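Local coordinates for periplasmic binding protein (Veillonella parvula, PDB 4MO9) that probably serves as the periplasmic receptor of an ABC-type uptake system, perhaps for iron-siderophore complexes, holding its solute between two alpha/beta lobes, at residues T28-T33 and T144-Y149; T54-M59 and L356-S361; E254-I259 and D301-E306. All coordinates share one frame; numbering follows the deposited sequence.

Contact 1. Residues T28-T33 and T144-Y149; sequences TGRTVT and TIYIDY
Arg30 reaches from an antiparallel hairpin (strands 22-25 and 31-34) to Thr144 and Tyr146, on the outermost strand 143-147 of the parallel four-stranded sheet in this TroA-like, two-lobed binding-protein fold. CB and CG of Arg30 carry the chain across, and contact with residues 144-149 begins at CD, which meets the edge of the Tyr146 ring at 3.6 Å from CD2. There the chain bends, chi3 of 63° setting NE 3.9 Å from Tyr146 CE2. That ring carbon lies over one face of the guanidinium, whose plane is inclined 65° to the ring. NH1 then donates to Thr144 O at 2.9 Å, nearly straight with an N-H...O angle of 172°; the oxygen lies in the guanidinium plane, whereas the donor stands above the carbonyl plane. NH1 also forms a salt bridge with Asp26 OD2, an oxygen that accepts a hydrogen bond from the backbone N-H of Tyr146 as well, so one carboxylate ties the arginine to the strand a second time. Beyond the guanidinium, Val32 packs its CG1 3.9 Å from Ile145 CG1 and brings CG2 to 3.4 Å from Thr144 O. At the other end, the methyl CG2 of Thr28 lies 3.9 Å from Tyr146 CB, while Thr28 OG1 bonds to Asp26 and Tyr146 OH to Glu130. Arg30 NH2 completes the grip by donating to a water at 3.0 Å, and the same water accepts a hydrogen bond from Thr144 N at 2.8 Å.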
loop_
_atom_site.group_PDB
_atom_site.type_symbol
_atom_site.label_atom_id
_atom_site.label_comp_id
_atom_site.label_asym_id
_atom_site.label_seq_id
_atom_site.Cartn_x
_atom_site.Cartn_y
_atom_site.Cartn_z
ATOM N N THR A 28 10.545 -1.421 -16.061
ATOM C CA THR A 28 11.111 -0.324 -16.853
ATOM C C THR A 28 11.514 -0.793 -18.248
ATOM O O THR A 28 12.017 -0.001 -19.062
ATOM C CB THR A 28 12.349 0.333 -16.187
ATOM O OG1 THR A 28 13.449 -0.585 -16.212
ATOM C CG2 THR A 28 12.059 0.721 -14.743
ATOM N N GLY A 29 11.325 -2.086 -18.515
ATOM C CA GLY A 29 11.697 -2.636 -19.804
ATOM C C GLY A 29 13.064 -3.286 -19.835
ATOM O O GLY A 29 13.532 -3.677 -20.916
ATOM N N ARG A 30 13.720 -3.417 -18.678
ATOM C CA ARG A 30 15.043 -4.047 -18.652
ATOM C C ARG A 30 14.943 -5.557 -18.791
ATOM O O ARG A 30 14.106 -6.209 -18.140
ATOM C CB ARG A 30 15.811 -3.709 -17.366
ATOM C CG ARG A 30 16.134 -2.231 -17.232
ATOM C CD ARG A 30 16.662 -1.891 -15.832
ATOM N NE ARG A 30 17.923 -2.555 -15.490
ATOM C CZ ARG A 30 18.021 -3.610 -14.684
ATOM N NH1 ARG A 30 16.934 -4.163 -14.164
ATOM N NH2 ARG A 30 19.207 -4.117 -14.397
ATOM N N THR A 31 15.800 -6.104 -19.647
ATOM C CA THR A 31 15.895 -7.540 -19.813
ATOM C C THR A 31 16.893 -8.112 -18.808
ATOM O O THR A 31 18.107 -7.878 -18.893
ATOM C CB THR A 31 16.320 -7.898 -21.244
ATOM O OG1 THR A 31 15.316 -7.430 -22.162
ATOM C CG2 THR A 31 16.457 -9.400 -21.385
ATOM N N VAL A 32 16.373 -8.877 -17.856
ATOM C CA VAL A 32 17.186 -9.394 -16.758
ATOM C C VAL A 32 17.225 -10.922 -16.829
ATOM O O VAL A 32 16.181 -11.570 -16.950
ATOM C CB VAL A 32 16.608 -8.927 -15.404
ATOM C CG1 VAL A 32 17.435 -9.465 -14.249
ATOM C CG2 VAL A 32 16.553 -7.401 -15.344
ATOM N N THR A 33 18.418 -11.503 -16.755
ATOM C CA THR A 33 18.561 -12.943 -16.918
ATOM C C THR A 33 19.028 -13.640 -15.639
ATOM O O THR A 33 20.056 -13.252 -15.061
ATOM C CB THR A 33 19.568 -13.263 -18.032
ATOM O OG1 THR A 33 19.161 -12.593 -19.234
ATOM C CG2 THR A 33 19.624 -14.766 -18.281
ATOM N N THR A 144 19.329 -7.035 -10.548
ATOM C CA THR A 144 18.353 -6.040 -10.098
ATOM C C THR A 144 17.083 -6.185 -10.944
ATOM O O THR A 144 17.165 -6.300 -12.183
ATOM C CB THR A 144 18.904 -4.614 -10.288
ATOM O OG1 THR A 144 20.049 -4.415 -9.440
ATOM C CG2 THR A 144 17.841 -3.572 -9.978
ATOM N N ILE A 145 15.920 -6.200 -10.293
ATOM C CA ILE A 145 14.643 -6.227 -11.000
ATOM C C ILE A 145 13.765 -5.084 -10.500
ATOM O O ILE A 145 13.379 -5.058 -9.320
ATOM C CB ILE A 145 13.924 -7.590 -10.825
ATOM C CG1 ILE A 145 14.754 -8.709 -11.478
ATOM C CG2 ILE A 145 12.546 -7.561 -11.443
ATOM C CD1 ILE A 145 14.060 -10.090 -11.424
ATOM N N TYR A 146 13.451 -4.124 -11.369
ATOM C CA TYR A 146 12.620 -2.979 -10.926
ATOM C C TYR A 146 11.137 -3.318 -10.959
ATOM O O TYR A 146 10.671 -3.973 -11.889
ATOM C CB TYR A 146 12.899 -1.736 -11.779
ATOM C CG TYR A 146 14.302 -1.207 -11.574
ATOM C CD1 TYR A 146 14.740 -0.835 -10.304
ATOM C CD2 TYR A 146 15.185 -1.085 -12.636
ATOM C CE1 TYR A 146 16.022 -0.361 -10.104
ATOM C CE2 TYR A 146 16.474 -0.612 -12.443
ATOM C CZ TYR A 146 16.879 -0.251 -11.172
ATOM O OH TYR A 146 18.157 0.218 -10.969
ATOM N N ILE A 147 10.396 -2.866 -9.945
ATOM C CA ILE A 147 8.957 -3.083 -9.872
ATOM C C ILE A 147 8.314 -1.731 -9.531
ATOM O O ILE A 147 9.013 -0.790 -9.135
ATOM C CB ILE A 147 8.600 -4.122 -8.789
ATOM C CG1 ILE A 147 9.006 -3.603 -7.402
ATOM C CG2 ILE A 147 9.280 -5.477 -9.075
ATOM C CD1 ILE A 147 8.492 -4.464 -6.245
ATOM N N ASP A 148 6.998 -1.609 -9.676
ATOM C CA ASP A 148 6.396 -0.298 -9.462
ATOM C C ASP A 148 4.910 -0.407 -9.157
ATOM O O ASP A 148 4.061 -0.332 -10.058
ATOM C CB ASP A 148 6.633 0.636 -10.665
ATOM C CG ASP A 148 6.217 2.084 -10.382
ATOM O OD1 ASP A 148 5.913 2.431 -9.213
ATOM O OD2 ASP A 148 6.204 2.901 -11.329
ATOM N N TYR A 149 4.601 -0.571 -7.880
ATOM C CA TYR A 149 3.224 -0.508 -7.427
ATOM C C TYR A 149 2.810 0.934 -7.128
ATOM O O TYR A 149 1.610 1.222 -6.997
ATOM C CB TYR A 149 3.056 -1.378 -6.180
ATOM C CG TYR A 149 3.204 -2.866 -6.428
ATOM C CD1 TYR A 149 2.495 -3.498 -7.442
ATOM C CD2 TYR A 149 4.063 -3.636 -5.649
ATOM C CE1 TYR A 149 2.621 -4.867 -7.666
ATOM C CE2 TYR A 149 4.216 -5.001 -5.871
ATOM C CZ TYR A 149 3.483 -5.611 -6.878
ATOM O OH TYR A 149 3.619 -6.962 -7.087
HETATM O O HOH W 1 20.553 -6.432 -13.039
#

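Contact 2. Residues T54-M59 and L356-S361; sequences TISALM and LPFSYS
Leu356 turns its CG anti to its carbonyl carbon (chi1 -69°), and Phe358 does the same (chi1 -46°), each CG thus lying beside its own backbone N. From there CD2 of Leu356 and CE2 of Phe358 are the atoms that reach Ser56 on helix 52-59. The leucine methyl CD2 bridges two successive helix residues, lying 3.8 Å from Ser56 CB. It comes to 3.7 Å from Ala57 N. Ser56 OG approaches the edge of the phenylalanine ring, near its plane, at 3.8 Å from CE2. That hydroxyl is hydrogen-bonded to Phe52 O one turn back, so its polar need is met within its own helix. Pro357 also touches Ser56: its CD is 3.5 Å from Ser56 O, and its CG sits 3.8 Å above the centre of the Phe358 ring, which also stacks on Phe85. No hydrogen bond crosses between the two segments; the contact is van der Waals packing, of carbon on carbon and of carbon on the polar atoms Ser56 O, Ser56 OG and Ala57 N. Helix 344-355, whose Phe351 and Phe355 also touch Ala57, continues into a loop that lies against helix 52-59 before the chain enters strand 365-367, the antiparallel edge of the mixed five-stranded sheet in this solute-binding-protein fold.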
loop_
_atom_site.group_PDB
_atom_site.type_symbol
_atom_site.label_atom_id
_atom_site.label_comp_id
_atom_site.label_asym_id
_atom_site.label_seq_id
_atom_site.Cartn_x
_atom_site.Cartn_y
_atom_site.Cartn_z
ATOM N N THR A 54 4.078 -9.556 -2.333
ATOM C CA THR A 54 3.998 -10.354 -3.565
ATOM C C THR A 54 4.708 -11.696 -3.399
ATOM O O THR A 54 4.168 -12.757 -3.760
ATOM C CB THR A 54 4.561 -9.578 -4.762
ATOM O OG1 THR A 54 3.908 -8.295 -4.827
ATOM C CG2 THR A 54 4.328 -10.341 -6.068
ATOM N N ILE A 55 5.911 -11.667 -2.837
ATOM C CA ILE A 55 6.656 -12.906 -2.636
ATOM C C ILE A 55 5.888 -13.861 -1.716
ATOM O O ILE A 55 5.782 -15.062 -2.007
ATOM C CB ILE A 55 8.087 -12.622 -2.119
ATOM C CG1 ILE A 55 8.877 -11.863 -3.188
ATOM C CG2 ILE A 55 8.797 -13.907 -1.735
ATOM C CD1 ILE A 55 10.327 -11.478 -2.774
ATOM N N SER A 56 5.319 -13.331 -0.632
ATOM C CA SER A 56 4.563 -14.165 0.299
ATOM C C SER A 56 3.359 -14.767 -0.409
ATOM O O SER A 56 3.006 -15.919 -0.176
ATOM C CB SER A 56 4.097 -13.344 1.503
ATOM O OG SER A 56 5.189 -12.721 2.153
ATOM N N ALA A 57 2.726 -13.986 -1.279
ATOM C CA ALA A 57 1.550 -14.461 -2.006
ATOM C C ALA A 57 1.906 -15.556 -3.010
ATOM O O ALA A 57 1.087 -16.434 -3.303
ATOM C CB ALA A 57 0.867 -13.295 -2.703
ATOM N N LEU A 58 3.127 -15.506 -3.533
ATOM C CA LEU A 58 3.604 -16.496 -4.500
ATOM C C LEU A 58 4.116 -17.766 -3.821
ATOM O O LEU A 58 3.865 -18.885 -4.292
ATOM C CB LEU A 58 4.713 -15.880 -5.368
ATOM C CG LEU A 58 4.225 -14.804 -6.338
ATOM C CD1 LEU A 58 5.373 -13.911 -6.815
ATOM C CD2 LEU A 58 3.525 -15.441 -7.523
HETATM N N MSE A 59 4.834 -17.600 -2.710
HETATM C CA MSE A 59 5.513 -18.734 -2.087
HETATM C C MSE A 59 4.709 -19.382 -0.957
HETATM O O MSE A 59 4.963 -20.537 -0.593
HETATM C CB MSE A 59 6.878 -18.307 -1.538
HETATM C CG MSE A 59 7.839 -17.703 -2.554
HETATM SE SE MSE A 59 8.246 -18.923 -4.021
HETATM C CE MSE A 59 8.805 -20.498 -2.989
ATOM N N LEU A 356 -2.025 -15.552 0.740
ATOM C CA LEU A 356 -1.077 -15.260 1.816
ATOM C C LEU A 356 -0.992 -16.367 2.873
ATOM O O LEU A 356 -1.990 -17.002 3.215
ATOM C CB LEU A 356 -1.380 -13.896 2.456
ATOM C CG LEU A 356 -1.105 -12.695 1.544
ATOM C CD1 LEU A 356 -1.538 -11.369 2.189
ATOM C CD2 LEU A 356 0.370 -12.632 1.169
ATOM N N PRO A 357 0.221 -16.611 3.383
ATOM C CA PRO A 357 0.431 -17.586 4.454
ATOM C C PRO A 357 0.103 -17.002 5.834
ATOM O O PRO A 357 0.352 -17.665 6.844
ATOM C CB PRO A 357 1.926 -17.872 4.364
ATOM C CG PRO A 357 2.520 -16.590 3.875
ATOM C CD PRO A 357 1.485 -15.985 2.943
ATOM N N PHE A 358 -0.432 -15.789 5.873
ATOM C CA PHE A 358 -0.780 -15.142 7.141
ATOM C C PHE A 358 -2.301 -15.060 7.260
ATOM O O PHE A 358 -2.983 -14.819 6.258
ATOM C CB PHE A 358 -0.169 -13.734 7.202
ATOM C CG PHE A 358 1.282 -13.680 6.774
ATOM C CD1 PHE A 358 2.267 -14.303 7.528
ATOM C CD2 PHE A 358 1.655 -12.997 5.626
ATOM C CE1 PHE A 358 3.602 -14.258 7.135
ATOM C CE2 PHE A 358 2.983 -12.945 5.222
ATOM C CZ PHE A 358 3.959 -13.578 5.980
ATOM N N SER A 359 -2.842 -15.261 8.461
ATOM C CA SER A 359 -4.291 -15.242 8.634
ATOM C C SER A 359 -4.842 -13.821 8.548
ATOM O O SER A 359 -4.219 -12.860 9.021
ATOM C CB SER A 359 -4.691 -15.863 9.972
ATOM O OG SER A 359 -4.160 -15.112 11.052
ATOM N N TYR A 360 -6.010 -13.682 7.932
ATOM C CA TYR A 360 -6.663 -12.387 7.876
ATOM C C TYR A 360 -7.325 -12.064 9.216
ATOM O O TYR A 360 -7.933 -12.942 9.829
ATOM C CB TYR A 360 -7.710 -12.364 6.763
ATOM C CG TYR A 360 -8.461 -11.054 6.690
ATOM C CD1 TYR A 360 -7.848 -9.911 6.197
ATOM C CD2 TYR A 360 -9.776 -10.962 7.126
ATOM C CE1 TYR A 360 -8.523 -8.706 6.131
ATOM C CE2 TYR A 360 -10.463 -9.764 7.066
ATOM C CZ TYR A 360 -9.831 -8.639 6.564
ATOM O OH TYR A 360 -10.520 -7.443 6.510
ATOM N N SER A 361 -7.179 -10.815 9.663
ATOM C CA SER A 361 -7.929 -10.273 10.807
ATOM C C SER A 361 -7.713 -8.760 10.904
ATOM O O SER A 361 -7.044 -8.169 10.054
ATOM C CB SER A 361 -7.534 -10.940 12.125
ATOM O OG SER A 361 -6.236 -10.543 12.507
#

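Contact 3. Residues E254-I259 and D301-E306; sequences EKNPDI and DLKAVE
Asn256 and Leu302 face each other where helix 249-255 ends and helix 303-306 starts: Asn256 leaves the helix with a positive phi of 47°, Leu302 occupies the N-cap position, and farther on the CA atoms of Ile259 and Ala304 come to 5.1 Å. Asn256 OD1 accepts a hydrogen bond from Lys303 N at 2.8 Å in its carbonyl plane, on a lone pair, with an N-H...O angle of 154°. A water donates to the same OD1 at 2.7 Å and to Pro257 O, and accepts a hydrogen bond from Ala304 N at 2.8 Å; the first two amides of the short helix are thus each given an acceptor. An alanine at Asn256 would probably leave the Lys303 amide without its side-chain acceptor and the bridging water with one partner fewer. The lysine side chain crosses Asn256 at about a right angle, then bends at chi3 (70°), which turns CE toward Asp258. NZ makes a salt bridge with Asp258 OD1 at 2.7 Å, reaching it from above the carboxylate plane. Leu302 CD2 rests 3.6 Å from Asn256 OD1, and Ala304 CB lies 3.5 Å from Pro257 O. Leu302 and Ala304 also touch Ile260, so helix 303-306 packs at the start of strand 259-263, which pairs with strand 201-206 on one side, through Ile259 to Thr201 and Tyr203, and on the other with strand 310-313, which follows the helix.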
loop_
_atom_site.group_PDB
_atom_site.type_symbol
_atom_site.label_atom_id
_atom_site.label_comp_id
_atom_site.label_asym_id
_atom_site.label_seq_id
_atom_site.Cartn_x
_atom_site.Cartn_y
_atom_site.Cartn_z
ATOM N N GLU A 254 -14.626 26.018 4.626
ATOM C CA GLU A 254 -15.117 26.803 3.493
ATOM C C GLU A 254 -15.583 25.912 2.343
ATOM O O GLU A 254 -16.596 26.189 1.698
ATOM C CB GLU A 254 -14.028 27.758 3.006
ATOM C CG GLU A 254 -13.591 28.787 4.045
ATOM C CD GLU A 254 -12.366 29.578 3.611
ATOM O OE1 GLU A 254 -11.478 28.992 2.945
ATOM O OE2 GLU A 254 -12.292 30.781 3.941
ATOM N N LYS A 255 -14.831 24.849 2.079
ATOM C CA LYS A 255 -15.177 23.933 0.998
ATOM C C LYS A 255 -16.391 23.078 1.334
ATOM O O LYS A 255 -17.167 22.734 0.442
ATOM C CB LYS A 255 -13.990 23.034 0.639
ATOM C CG LYS A 255 -12.891 23.740 -0.139
ATOM C CD LYS A 255 -13.453 24.407 -1.388
ATOM C CE LYS A 255 -12.342 24.898 -2.305
ATOM N NZ LYS A 255 -11.483 25.904 -1.626
ATOM N N ASN A 256 -16.551 22.744 2.616
ATOM C CA ASN A 256 -17.661 21.906 3.077
ATOM C C ASN A 256 -17.841 20.674 2.192
ATOM O O ASN A 256 -18.840 20.543 1.495
ATOM C CB ASN A 256 -18.960 22.724 3.130
ATOM C CG ASN A 256 -20.034 22.067 3.979
ATOM O OD1 ASN A 256 -19.748 21.225 4.836
ATOM N ND2 ASN A 256 -21.284 22.457 3.748
ATOM N N PRO A 257 -16.863 19.765 2.210
ATOM C CA PRO A 257 -16.864 18.666 1.234
ATOM C C PRO A 257 -18.011 17.670 1.435
ATOM O O PRO A 257 -18.508 17.516 2.562
ATOM C CB PRO A 257 -15.516 17.982 1.482
ATOM C CG PRO A 257 -15.216 18.271 2.936
ATOM C CD PRO A 257 -15.754 19.662 3.179
ATOM N N ASP A 258 -18.429 17.013 0.351
ATOM C CA ASP A 258 -19.462 15.979 0.427
ATOM C C ASP A 258 -19.020 14.810 1.309
ATOM O O ASP A 258 -19.829 14.219 2.027
ATOM C CB ASP A 258 -19.790 15.440 -0.971
ATOM C CG ASP A 258 -20.484 16.470 -1.860
ATOM O OD1 ASP A 258 -21.356 17.217 -1.362
ATOM O OD2 ASP A 258 -20.156 16.519 -3.066
ATOM N N ILE A 259 -17.730 14.484 1.242
ATOM C CA ILE A 259 -17.189 13.292 1.888
ATOM C C ILE A 259 -15.857 13.638 2.573
ATOM O O ILE A 259 -15.094 14.466 2.074
ATOM C CB ILE A 259 -16.997 12.159 0.832
ATOM C CG1 ILE A 259 -18.360 11.715 0.281
ATOM C CG2 ILE A 259 -16.221 10.961 1.398
ATOM C CD1 ILE A 259 -18.270 10.819 -0.952
ATOM N N ASP A 301 -20.600 20.867 12.329
ATOM C CA ASP A 301 -21.536 21.536 11.430
ATOM C C ASP A 301 -21.212 21.245 9.971
ATOM O O ASP A 301 -21.866 21.770 9.070
ATOM C CB ASP A 301 -21.486 23.046 11.652
ATOM C CG ASP A 301 -21.922 23.448 13.047
ATOM O OD1 ASP A 301 -22.897 22.861 13.564
ATOM O OD2 ASP A 301 -21.291 24.361 13.624
ATOM N N LEU A 302 -20.189 20.429 9.737
ATOM C CA LEU A 302 -19.811 20.072 8.369
ATOM C C LEU A 302 -20.852 19.172 7.714
ATOM O O LEU A 302 -21.349 18.222 8.333
ATOM C CB LEU A 302 -18.439 19.381 8.328
ATOM C CG LEU A 302 -17.212 20.289 8.458
ATOM C CD1 LEU A 302 -15.914 19.490 8.430
ATOM C CD2 LEU A 302 -17.212 21.340 7.365
ATOM N N LYS A 303 -21.175 19.479 6.462
ATOM C CA LYS A 303 -22.069 18.660 5.659
ATOM C C LYS A 303 -21.662 17.177 5.712
ATOM O O LYS A 303 -22.516 16.302 5.860
ATOM C CB LYS A 303 -22.061 19.180 4.219
ATOM C CG LYS A 303 -22.906 18.388 3.239
ATOM C CD LYS A 303 -22.997 19.095 1.887
ATOM C CE LYS A 303 -21.672 19.071 1.148
ATOM N NZ LYS A 303 -21.792 19.629 -0.230
ATOM N N ALA A 304 -20.364 16.896 5.619
ATOM C CA ALA A 304 -19.898 15.511 5.649
ATOM C C ALA A 304 -20.194 14.814 6.983
ATOM O O ALA A 304 -20.492 13.613 7.010
ATOM C CB ALA A 304 -18.411 15.427 5.311
ATOM N N VAL A 305 -20.107 15.557 8.082
ATOM C CA VAL A 305 -20.345 14.979 9.399
ATOM C C VAL A 305 -21.842 14.779 9.630
ATOM O O VAL A 305 -22.279 13.693 10.029
ATOM C CB VAL A 305 -19.704 15.830 10.519
ATOM C CG1 VAL A 305 -20.125 15.326 11.888
ATOM C CG2 VAL A 305 -18.180 15.802 10.390
ATOM N N GLU A 306 -22.617 15.828 9.353
ATOM C CA GLU A 306 -24.071 15.779 9.456
ATOM C C GLU A 306 -24.697 14.626 8.667
ATOM O O GLU A 306 -25.596 13.946 9.171
ATOM C CB GLU A 306 -24.678 17.107 8.993
ATOM C CG GLU A 306 -24.680 18.177 10.055
ATOM C CD GLU A 306 -25.064 19.542 9.506
ATOM O OE1 GLU A 306 -25.222 19.668 8.267
ATOM O OE2 GLU A 306 -25.183 20.486 10.308
HETATM O O HOH W 2 -18.504 18.891 5.011
#

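Contacts 1 and 2 belong to one connected region: their centres are 23 Å apart, yet Tyr149 OH and Thr54 OG1 meet at 2.6 Å in a probable hydrogen bond, and their segments alternate along the chain. Contact 3 stands apart, its centre 44 Å from that of contact 1 and 39 Å from that of contact 2, on the opposite side of the chain's centre from both; the nearest atoms are still about 22 Å and 20 Å away. Trimethylamine oxide is bound in a pocket lined by Trp45, Ala48, Ser73 and Arg78. Ala48 lies six residues ahead of Thr54, so contact 2 is the one closest to this pocket in sequence, while none of the three contacts contains a pocket residue.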